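Local coordinates for escJ (Escherichia coli, PDB 1YJ7), which probably forms, as a lipoprotein of the YscJ family, part of the molecular platform on which the type III secretion system is assembled, at residues K2-E11 and N37-F47; N88-E96 and I106-V114. The protein carries 3 engineered substitutions. All blocks are in the same frame, centred on the assembly; numbering follows the deposited sequence.

Contact 1 (K2-E11 and N37-F47). Engineered in segment 37-47: Ala43 (natural residue Glu), Ala44 (natural residue Lys), Ala45 (natural residue Glu).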
# COMPACT_ATOMS: atom_id res chain seq x y z
N LYS D 2 2.81 -5.05 32.65
CA LYS D 2 1.63 -5.24 31.75
C LYS D 2 1.81 -4.48 30.44
O LYS D 2 2.26 -3.33 30.42
CB LYS D 2 0.33 -4.79 32.43
CG LYS D 2 -0.22 -5.77 33.50
CD LYS D 2 -0.72 -7.11 32.91
CE LYS D 2 -1.91 -7.69 33.68
NZ LYS D 2 -2.57 -8.85 32.98
N GLU D 3 1.45 -5.14 29.34
CA GLU D 3 1.49 -4.58 28.00
C GLU D 3 0.05 -4.32 27.59
O GLU D 3 -0.80 -5.21 27.70
CB GLU D 3 2.14 -5.60 27.07
CG GLU D 3 2.87 -5.06 25.86
CD GLU D 3 3.98 -4.08 26.19
OE1 GLU D 3 3.78 -2.90 25.88
OE2 GLU D 3 5.03 -4.47 26.75
N GLN D 4 -0.23 -3.12 27.11
CA GLN D 4 -1.54 -2.78 26.57
C GLN D 4 -1.78 -3.47 25.24
O GLN D 4 -0.87 -3.55 24.39
CB GLN D 4 -1.61 -1.28 26.37
CG GLN D 4 -2.94 -0.75 25.90
CD GLN D 4 -2.89 0.75 25.72
OE1 GLN D 4 -2.71 1.25 24.61
NE2 GLN D 4 -3.06 1.48 26.83
N LEU D 5 -3.00 -4.00 25.07
CA LEU D 5 -3.43 -4.54 23.78
C LEU D 5 -4.21 -3.46 23.02
O LEU D 5 -3.73 -2.94 22.01
CB LEU D 5 -4.29 -5.81 23.98
CG LEU D 5 -3.58 -7.03 24.52
CD1 LEU D 5 -4.52 -8.20 24.69
CD2 LEU D 5 -2.40 -7.42 23.68
N TYR D 6 -5.40 -3.12 23.53
CA TYR D 6 -6.29 -2.14 22.91
C TYR D 6 -7.05 -1.34 23.95
O TYR D 6 -7.35 -1.85 25.03
CB TYR D 6 -7.31 -2.80 21.96
CG TYR D 6 -6.64 -3.51 20.82
CD1 TYR D 6 -6.43 -4.88 20.83
CD2 TYR D 6 -6.14 -2.78 19.75
CE1 TYR D 6 -5.77 -5.52 19.78
CE2 TYR D 6 -5.48 -3.41 18.71
CZ TYR D 6 -5.29 -4.75 18.72
OH TYR D 6 -4.61 -5.33 17.65
N THR D 7 -7.34 -0.09 23.59
CA THR D 7 -8.20 0.81 24.33
C THR D 7 -9.42 1.13 23.46
O THR D 7 -9.47 0.79 22.28
CB THR D 7 -7.46 2.12 24.66
OG1 THR D 7 -7.20 2.85 23.45
CG2 THR D 7 -6.07 1.85 25.22
N GLY D 8 -10.41 1.77 24.06
CA GLY D 8 -11.56 2.27 23.33
C GLY D 8 -12.51 1.22 22.84
O GLY D 8 -13.25 1.44 21.89
N LEU D 9 -12.48 0.04 23.47
CA LEU D 9 -13.25 -1.08 22.99
C LEU D 9 -14.67 -1.01 23.51
O LEU D 9 -14.91 -0.62 24.66
CB LEU D 9 -12.63 -2.41 23.44
CG LEU D 9 -11.22 -2.73 22.94
CD1 LEU D 9 -10.68 -3.98 23.63
CD2 LEU D 9 -11.22 -2.87 21.42
N THR D 10 -15.62 -1.43 22.68
CA THR D 10 -16.98 -1.63 23.15
C THR D 10 -17.01 -2.79 24.13
O THR D 10 -16.07 -3.59 24.20
CB THR D 10 -17.96 -1.92 22.00
OG1 THR D 10 -17.62 -3.17 21.41
CG2 THR D 10 -17.86 -0.87 20.88
N GLU D 11 -18.11 -2.90 24.86
CA GLU D 11 -18.28 -4.00 25.79
C GLU D 11 -18.19 -5.34 25.08
O GLU D 11 -17.55 -6.27 25.57
CB GLU D 11 -19.61 -3.87 26.53
CG GLU D 11 -19.57 -2.77 27.56
CD GLU D 11 -20.90 -2.55 28.26
OE1 GLU D 11 -20.93 -1.69 29.18
OE2 GLU D 11 -21.89 -3.23 27.91
N ASN D 37 -15.83 2.71 27.94
CA ASN D 37 -15.09 1.86 27.00
C ASN D 37 -13.99 1.10 27.71
O ASN D 37 -13.53 1.49 28.78
CB ASN D 37 -14.50 2.69 25.86
CG ASN D 37 -15.56 3.40 25.05
OD1 ASN D 37 -16.64 2.87 24.82
ND2 ASN D 37 -15.25 4.62 24.60
N MET D 38 -13.56 0.01 27.09
CA MET D 38 -12.70 -0.94 27.74
C MET D 38 -11.28 -0.95 27.18
O MET D 38 -11.06 -0.77 25.98
CB MET D 38 -13.31 -2.34 27.62
CG MET D 38 -14.67 -2.43 28.27
SD MET D 38 -14.59 -2.27 30.08
CE MET D 38 -16.38 -2.43 30.42
N THR D 39 -10.34 -1.23 28.07
CA THR D 39 -8.95 -1.48 27.74
C THR D 39 -8.57 -2.88 28.18
O THR D 39 -8.79 -3.26 29.35
CB THR D 39 -8.05 -0.48 28.50
OG1 THR D 39 -8.29 0.84 28.03
CG2 THR D 39 -6.56 -0.75 28.24
N LEU D 40 -7.97 -3.65 27.27
CA LEU D 40 -7.38 -4.93 27.58
C LEU D 40 -5.86 -4.86 27.62
O LEU D 40 -5.27 -4.20 26.77
CB LEU D 40 -7.77 -5.99 26.54
CG LEU D 40 -9.25 -6.31 26.46
CD1 LEU D 40 -9.49 -7.33 25.35
CD2 LEU D 40 -9.80 -6.80 27.79
N SER D 41 -5.27 -5.54 28.59
CA SER D 41 -3.82 -5.67 28.75
C SER D 41 -3.45 -7.09 29.12
O SER D 41 -4.27 -7.86 29.59
CB SER D 41 -3.30 -4.71 29.84
OG SER D 41 -3.84 -3.42 29.67
N VAL D 42 -2.19 -7.46 28.90
CA VAL D 42 -1.72 -8.79 29.21
C VAL D 42 -0.33 -8.69 29.80
O VAL D 42 0.35 -7.69 29.62
CB VAL D 42 -1.64 -9.69 27.94
CG1 VAL D 42 -3.03 -9.99 27.42
CG2 VAL D 42 -0.76 -9.00 26.86
N ALA D 43 0.09 -9.73 30.51
CA ALA D 43 1.48 -9.86 30.96
C ALA D 43 2.40 -9.81 29.76
O ALA D 43 2.07 -10.37 28.71
CB ALA D 43 1.67 -11.17 31.71
N ALA D 44 3.55 -9.13 29.90
CA ALA D 44 4.50 -9.01 28.80
C ALA D 44 4.91 -10.36 28.22
O ALA D 44 5.12 -10.48 27.02
CB ALA D 44 5.76 -8.22 29.24
N ALA D 45 5.02 -11.37 29.07
CA ALA D 45 5.47 -12.69 28.66
C ALA D 45 4.42 -13.39 27.79
O ALA D 45 4.73 -14.35 27.08
CB ALA D 45 5.81 -13.54 29.88
N ASP D 46 3.18 -12.91 27.85
CA ASP D 46 2.09 -13.43 27.04
C ASP D 46 1.73 -12.55 25.83
O ASP D 46 0.83 -12.88 25.07
CB ASP D 46 0.82 -13.55 27.90
CG ASP D 46 0.89 -14.67 28.93
OD1 ASP D 46 1.63 -15.66 28.74
OD2 ASP D 46 0.19 -14.64 29.96
N PHE D 47 2.41 -11.42 25.67
CA PHE D 47 2.04 -10.48 24.60
C PHE D 47 2.06 -11.08 23.20
O PHE D 47 1.09 -10.92 22.43
CB PHE D 47 2.95 -9.24 24.63
CG PHE D 47 2.56 -8.21 23.61
CD1 PHE D 47 1.53 -7.33 23.85
CD2 PHE D 47 3.20 -8.17 22.38
CE1 PHE D 47 1.17 -6.38 22.90
CE2 PHE D 47 2.84 -7.25 21.44
CZ PHE D 47 1.83 -6.35 21.69
O HOH W 1 -10.51 2.64 26.93

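Contact 2 (N88-E96 and I106-V114)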
# COMPACT_ATOMS: atom_id res chain seq x y z
N ASN D 88 -31.75 -0.68 -2.18
CA ASN D 88 -31.16 -2.02 -2.17
C ASN D 88 -30.64 -2.37 -0.79
O ASN D 88 -30.80 -3.49 -0.33
CB ASN D 88 -29.99 -2.08 -3.16
CG ASN D 88 -29.51 -3.48 -3.42
OD1 ASN D 88 -30.25 -4.31 -3.97
ND2 ASN D 88 -28.23 -3.77 -3.05
N TYR D 89 -30.00 -1.41 -0.15
CA TYR D 89 -29.41 -1.60 1.17
C TYR D 89 -30.50 -1.85 2.20
O TYR D 89 -30.40 -2.76 3.03
CB TYR D 89 -28.58 -0.37 1.54
CG TYR D 89 -28.14 -0.30 2.98
CD1 TYR D 89 -27.11 -1.11 3.45
CD2 TYR D 89 -28.72 0.60 3.86
CE1 TYR D 89 -26.69 -1.04 4.77
CE2 TYR D 89 -28.30 0.69 5.17
CZ TYR D 89 -27.28 -0.14 5.62
OH TYR D 89 -26.86 -0.05 6.93
N LEU D 90 -31.57 -1.06 2.14
CA LEU D 90 -32.73 -1.31 2.99
C LEU D 90 -33.28 -2.72 2.83
O LEU D 90 -33.62 -3.36 3.83
CB LEU D 90 -33.84 -0.29 2.74
CG LEU D 90 -35.09 -0.42 3.60
CD1 LEU D 90 -34.78 -0.12 5.04
CD2 LEU D 90 -36.21 0.50 3.08
N LYS D 91 -33.42 -3.20 1.60
CA LYS D 91 -33.88 -4.55 1.36
C LYS D 91 -32.91 -5.58 1.95
O LYS D 91 -33.34 -6.52 2.61
CB LYS D 91 -34.09 -4.83 -0.13
CG LYS D 91 -34.64 -6.23 -0.44
CD LYS D 91 -36.04 -6.52 0.17
CE LYS D 91 -37.13 -5.64 -0.42
NZ LYS D 91 -38.52 -6.08 -0.02
N GLU D 92 -31.62 -5.40 1.72
CA GLU D 92 -30.62 -6.31 2.31
C GLU D 92 -30.77 -6.39 3.84
O GLU D 92 -30.74 -7.49 4.43
CB GLU D 92 -29.20 -5.83 1.97
CG GLU D 92 -28.81 -6.08 0.53
CD GLU D 92 -27.50 -5.39 0.15
OE1 GLU D 92 -27.03 -5.63 -0.98
OE2 GLU D 92 -26.95 -4.64 1.00
N GLN D 93 -30.93 -5.23 4.46
CA GLN D 93 -31.09 -5.13 5.91
C GLN D 93 -32.38 -5.77 6.39
O GLN D 93 -32.38 -6.46 7.42
CB GLN D 93 -30.97 -3.67 6.35
CG GLN D 93 -29.57 -3.10 6.12
CD GLN D 93 -28.54 -3.61 7.13
OE1 GLN D 93 -27.50 -4.18 6.75
NE2 GLN D 93 -28.80 -3.39 8.38
N ASP D 94 -33.46 -5.58 5.64
CA ASP D 94 -34.74 -6.20 5.96
C ASP D 94 -34.65 -7.72 5.91
O ASP D 94 -35.22 -8.42 6.74
CB ASP D 94 -35.82 -5.76 4.95
CG ASP D 94 -36.28 -4.33 5.13
OD1 ASP D 94 -35.97 -3.65 6.14
OD2 ASP D 94 -37.02 -3.80 4.25
N ILE D 95 -33.93 -8.26 4.92
CA ILE D 95 -33.79 -9.71 4.79
C ILE D 95 -32.90 -10.26 5.90
O ILE D 95 -33.21 -11.28 6.49
CB ILE D 95 -33.27 -10.10 3.38
CG1 ILE D 95 -34.33 -9.71 2.32
CG2 ILE D 95 -32.99 -11.56 3.34
CD1 ILE D 95 -33.77 -9.83 0.87
N GLU D 96 -31.81 -9.56 6.21
CA GLU D 96 -30.95 -9.93 7.33
C GLU D 96 -31.75 -9.95 8.64
O GLU D 96 -31.62 -10.88 9.43
CB GLU D 96 -29.73 -9.01 7.44
CG GLU D 96 -28.72 -9.15 6.31
CD GLU D 96 -27.54 -8.20 6.40
OE1 GLU D 96 -26.77 -8.08 5.42
OE2 GLU D 96 -27.36 -7.56 7.47
N ILE D 106 -26.95 -16.69 14.20
CA ILE D 106 -26.28 -15.69 15.04
C ILE D 106 -25.63 -14.54 14.27
O ILE D 106 -25.26 -13.51 14.85
CB ILE D 106 -25.32 -16.37 16.04
CG1 ILE D 106 -24.11 -16.97 15.33
CG2 ILE D 106 -26.09 -17.42 16.83
CD1 ILE D 106 -23.12 -17.65 16.29
N ASP D 107 -25.50 -14.67 12.95
CA ASP D 107 -25.03 -13.57 12.11
C ASP D 107 -25.49 -13.88 10.68
O ASP D 107 -25.74 -15.03 10.36
CB ASP D 107 -23.51 -13.40 12.21
CG ASP D 107 -23.03 -12.02 11.78
OD1 ASP D 107 -21.81 -11.76 11.95
OD2 ASP D 107 -23.74 -11.14 11.27
N CYS D 108 -25.68 -12.84 9.87
CA CYS D 108 -26.22 -12.98 8.52
C CYS D 108 -25.71 -11.82 7.67
O CYS D 108 -25.70 -10.66 8.12
CB CYS D 108 -27.78 -12.95 8.54
SG CYS D 108 -28.53 -13.23 6.92
N SER D 109 -25.29 -12.11 6.43
CA SER D 109 -25.02 -11.08 5.46
C SER D 109 -25.75 -11.41 4.17
O SER D 109 -25.74 -12.55 3.74
CB SER D 109 -23.53 -10.94 5.16
OG SER D 109 -22.85 -10.27 6.20
N VAL D 110 -26.38 -10.40 3.59
CA VAL D 110 -27.05 -10.53 2.30
C VAL D 110 -26.52 -9.44 1.39
O VAL D 110 -26.50 -8.25 1.75
CB VAL D 110 -28.59 -10.36 2.45
CG1 VAL D 110 -29.25 -10.38 1.07
CG2 VAL D 110 -29.14 -11.44 3.33
N SER D 111 -26.06 -9.85 0.20
CA SER D 111 -25.70 -8.90 -0.84
C SER D 111 -26.60 -9.15 -2.04
O SER D 111 -26.59 -10.27 -2.59
CB SER D 111 -24.22 -9.03 -1.23
OG SER D 111 -23.89 -8.04 -2.20
N LEU D 112 -27.37 -8.14 -2.43
CA LEU D 112 -28.32 -8.22 -3.53
C LEU D 112 -27.82 -7.54 -4.80
O LEU D 112 -27.26 -6.45 -4.73
CB LEU D 112 -29.64 -7.54 -3.16
CG LEU D 112 -30.45 -8.19 -2.06
CD1 LEU D 112 -31.67 -7.33 -1.81
CD2 LEU D 112 -30.85 -9.63 -2.39
N ASN D 113 -28.11 -8.19 -5.92
CA ASN D 113 -27.90 -7.66 -7.27
C ASN D 113 -29.29 -7.58 -7.91
O ASN D 113 -29.80 -8.58 -8.37
CB ASN D 113 -27.00 -8.64 -8.04
CG ASN D 113 -27.07 -8.45 -9.56
OD1 ASN D 113 -27.17 -7.33 -10.04
ND2 ASN D 113 -27.03 -9.57 -10.30
N VAL D 114 -29.89 -6.40 -7.91
CA VAL D 114 -31.21 -6.17 -8.51
C VAL D 114 -31.07 -5.20 -9.68
O VAL D 114 -30.61 -4.07 -9.47
CB VAL D 114 -32.17 -5.58 -7.48
CG1 VAL D 114 -33.51 -5.22 -8.12
CG2 VAL D 114 -32.34 -6.54 -6.36
O HOH W 2 -28.81 -4.11 -6.42
O HOH W 3 -24.51 -5.41 -1.75
O HOH W 4 -24.44 -6.50 1.55

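Contact 1 (K2-E11 and N37-F47)
With CG turned to the far side from its own carbonyl carbon (chi1 -68°) and CD1 and CD2 splayed beyond it, Leu5 spans two side chains of 37-47: CD1 meets Val42 CG1 at 3.6 Å, the two side chains crossing at about a right angle, while CD2 reaches Phe47 CE1 at 3.8 Å. The first torsion of Glu3 (chi1 -152°) sets its CG 3.3 Å from Phe47 CD1, and the bend that follows turns the carboxylate, whose plane stands 80° from the ring. The backbones form an antiparallel pair of strand 3-9, outermost in its sheet within this chain, and central strand 38-42, interrupted twice. Leu5 and Tyr6 both face Leu40 in a classic beta bulge, where Leu40 O accepts Leu5 N at 2.8 Å and a weak bond from Tyr6 N. Gly8, with positive phi, and Leu9 both face Met38 in a G1 bulge; Leu9 N bonds Met38 O at 3.0 Å, whereas Gly8 N turns to a water that also contacts Thr39 OG1. From this bulge Leu9 CD1 reaches Leu40 CG at 3.9 Å, and both leucines touch Met17 of helix 11-23. Thr7 lies alongside Thr39, its OG1 bonded to Glu11 of the second subunit.

Contact 2 (N88-E96 and I106-V114)
A helix laid against an outer strand of a mixed three-stranded sheet forms this contact, and two glutamates one helical turn apart bond to the strand's backbone. Glu92 and Glu96 both run extended beyond CG. Leu112 N gives a nearly straight bond to Glu92 OE1 (2.9 Å, 176° at the hydrogen), and Val110 N gives a less straight one to Glu96 OE1 (3.0 Å). In each case the N-H arrives on the anti side of the carboxylate, tilted 26° from its plane. The four-residue step on the helix thus matches a two-residue step on the strand. Two waters lie beside Glu92: one touches its OE1 and Ser111 OG, and the other lies close to Val110 O. One turn earlier, Asn88 ND2 makes a weak bond to Leu112 O at 3.3 Å, while a further water connects Leu112 O with Val114 N.

Between these polar links the aliphatic parts close up. Glu92 CG slides past Leu112 CG at 3.7 Å, and Glu96 CG passes Val110 CG2 at 3.8 Å. Lys91 CG presses on Leu112 CD1 at 3.5 Å, tighter than usual for two carbons, while its NZ bonds Ser150 O. Ile95 CG2 meets Val110 CG2, crossing at about a right angle.

Lys101 of the second subunit forms a salt bridge with Asp107. The axes of helix 88-96 and strand 106-113 come within 7.7 Å and run at 148° between N-to-C directions, roughly antiparallel. Ile95 also packs on Val147 of helix 140-150, and strand 105-113 pairs antiparallel with strand 123-130.

Contact 1 and contact 2 follow in series along the chain: 2-11 and 37-47 have met before helix 80-99 begins. They lie on opposite sides of the chain's centre, their own centres 34 Å apart and their nearest atoms about 13 Å apart. No sheet is shared. Contact 1 joins two strands of the antiparallel sheet 3-9, 38-42 and 28-32, whereas contact 2 sets helix 80-99 against an outer strand of the mixed sheet 105-113, 123-130 and 159-165. This fits a chain of two alpha/beta units joined by an extended linker. Both contacts touch the second subunit, so each unit takes part in the packing of this assembly.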